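Local coordinates for azurocidin (Homo sapiens, PDB 1A7S), which binds heparin, kills many Gram-negative bacteria and attracts monocytes and fibroblasts, as a neutrophil granule glycoprotein of the serine protease homologue class, at residues V36-S41 against M91-D96. Numbering follows the deposited sequence. Where two conformers were deposited one is given.
Sequences VMTAAS and MLLQLD. With EOH (ethanol), chain Q.
Thr38 turns OG1 anti to its own N (chi1 -172°), which sends the hydroxyl to Gly27 O and leaves the methyl CG2 to meet Leu93 CD1 at 3.8 Å. The two residues belong to an antiparallel ladder between strands 35-38 and 91-95, neighbours in the six-stranded N-terminal beta-barrel of the chymotrypsin fold; residues 36-41 also lie within the segment 20-44, which possesses antibiotic activity. Val36 and Leu93 form a hydrogen-bonded pair, as do Thr38 and Met91; Met37 and Leu92 between them form a non-hydrogen-bonded one. Val36 N meets Leu93 O at 3.0 Å, and the return bond from Leu93 N to Val36 O is 2.8 Å. On the face of Val36, Thr38, Met91 and Leu93, Val36 CG2 touches Leu95 CD2, and Leu30 of strand 23-32 packs on both residues. Across the sheet, Leu92 CD2 rests 3.9 Å from Met37 CB, while Trp212, Ile213 and Val216 of the C-terminal helix pack on Leu92. Just past the last pair, Thr38 with Met91, Ala40 packs against Met91, whose CB lies 3.7 Å from Ala40 N. In that pair Met91 N bonds Thr38 O at 2.8 Å from 46° above the carbonyl plane.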
loop_
_atom_site.group_PDB
_atom_site.type_symbol
_atom_site.label_atom_id
_atom_site.label_comp_id
_atom_site.label_asym_id
_atom_site.label_seq_id
_atom_site.Cartn_x
_atom_site.Cartn_y
_atom_site.Cartn_z
ATOM N N VAL A 36 7.620 4.072 5.740
ATOM C CA VAL A 36 6.564 3.732 4.807
ATOM C C VAL A 36 6.494 2.236 4.611
ATOM O O VAL A 36 7.506 1.553 4.410
ATOM C CB VAL A 36 6.762 4.462 3.463
ATOM C CG1 VAL A 36 5.905 3.876 2.338
ATOM C CG2 VAL A 36 6.301 5.977 3.676
ATOM N N MET A 37 5.266 1.711 4.687
ATOM C CA MET A 37 4.989 0.271 4.461
ATOM C C MET A 37 4.499 0.086 3.013
ATOM O O MET A 37 3.607 0.802 2.557
ATOM C CB MET A 37 3.897 -0.192 5.429
ATOM C CG MET A 37 3.520 -1.645 5.274
ATOM S SD MET A 37 2.435 -2.228 6.606
ATOM C CE MET A 37 0.894 -1.373 6.218
ATOM N N THR A 38 5.087 -0.879 2.343
ATOM C CA THR A 38 4.783 -1.195 0.959
ATOM C C THR A 38 5.010 -2.702 0.749
ATOM O O THR A 38 5.128 -3.461 1.726
ATOM C CB THR A 38 5.637 -0.341 0.014
ATOM O OG1 THR A 38 5.236 -0.493 -1.334
ATOM C CG2 THR A 38 7.092 -0.554 0.150
ATOM N N ALA A 39 4.937 -3.115 -0.510
ATOM C CA ALA A 39 5.150 -4.515 -0.874
ATOM C C ALA A 39 6.576 -4.727 -1.269
ATOM O O ALA A 39 7.171 -3.962 -2.040
ATOM C CB ALA A 39 4.208 -4.879 -2.027
ATOM N N ALA A 40 7.157 -5.858 -0.822
ATOM C CA ALA A 40 8.475 -6.276 -1.292
ATOM C C ALA A 40 8.507 -6.553 -2.789
ATOM O O ALA A 40 9.563 -6.344 -3.440
ATOM C CB ALA A 40 9.003 -7.465 -0.516
ATOM N N SER A 41 7.384 -6.975 -3.334
ATOM C CA SER A 41 7.303 -7.251 -4.760
ATOM C C SER A 41 7.481 -5.968 -5.599
ATOM O O SER A 41 7.691 -6.105 -6.811
ATOM C CB SER A 41 5.960 -7.894 -5.092
ATOM O OG SER A 41 4.876 -7.093 -4.639
ATOM N N MET A 91 7.401 -4.796 2.800
ATOM C CA MET A 91 8.666 -4.092 2.879
ATOM C C MET A 91 8.468 -2.816 3.646
ATOM O O MET A 91 7.469 -2.127 3.382
ATOM C CB MET A 91 9.223 -3.834 1.485
ATOM C CG MET A 91 10.627 -3.173 1.561
ATOM S SD MET A 91 11.528 -3.331 0.159
ATOM C CE MET A 91 11.871 -5.059 -0.067
ATOM N N LEU A 92 9.376 -2.478 4.517
ATOM C CA LEU A 92 9.383 -1.204 5.204
ATOM C C LEU A 92 10.535 -0.366 4.651
ATOM O O LEU A 92 11.665 -0.830 4.601
ATOM C CB LEU A 92 9.549 -1.403 6.729
ATOM C CG LEU A 92 8.451 -2.254 7.357
ATOM C CD1 LEU A 92 8.612 -2.215 8.909
ATOM C CD2 LEU A 92 7.066 -1.880 6.992
ATOM N N LEU A 93 10.178 0.857 4.318
ATOM C CA LEU A 93 11.151 1.831 3.775
ATOM C C LEU A 93 11.391 2.874 4.879
ATOM O O LEU A 93 10.493 3.555 5.310
ATOM C CB LEU A 93 10.543 2.512 2.560
ATOM C CG LEU A 93 9.990 1.663 1.423
ATOM C CD1 LEU A 93 9.400 2.490 0.317
ATOM C CD2 LEU A 93 11.033 0.695 0.916
ATOM N N GLN A 94 12.662 2.938 5.280
ATOM C CA GLN A 94 13.038 3.998 6.252
ATOM C C GLN A 94 13.292 5.263 5.421
ATOM O O GLN A 94 14.157 5.212 4.516
ATOM C CB GLN A 94 14.240 3.619 7.050
ATOM C CG GLN A 94 14.632 4.655 8.086
ATOM C CD GLN A 94 15.712 4.289 9.022
ATOM O OE1 GLN A 94 15.779 3.104 9.442
ATOM N NE2 GLN A 94 16.433 5.292 9.505
ATOM N N LEU A 95 12.606 6.297 5.745
ATOM C CA LEU A 95 12.804 7.611 5.035
ATOM C C LEU A 95 14.053 8.269 5.549
ATOM O O LEU A 95 14.514 7.992 6.645
ATOM C CB LEU A 95 11.565 8.477 5.322
ATOM C CG LEU A 95 10.223 7.859 5.031
ATOM C CD1 LEU A 95 9.109 8.856 5.362
ATOM C CD2 LEU A 95 10.093 7.416 3.631
ATOM N N ASP A 96 14.591 9.218 4.778
ATOM C CA ASP A 96 15.807 9.913 5.131
ATOM C C ASP A 96 15.668 10.795 6.362
ATOM O O ASP A 96 16.670 11.216 6.942
ATOM C CB ASP A 96 16.317 10.727 3.971
ATOM C CG ASP A 96 15.453 11.872 3.484
ATOM O OD1 ASP A 96 15.375 12.920 4.222
ATOM O OD2 ASP A 96 14.712 11.796 2.542
HETATM C C1 EOH Q . 17.800 6.944 11.873
HETATM C C2 EOH Q . 17.532 7.252 13.348
HETATM O O EOH Q . 18.313 5.591 11.712
#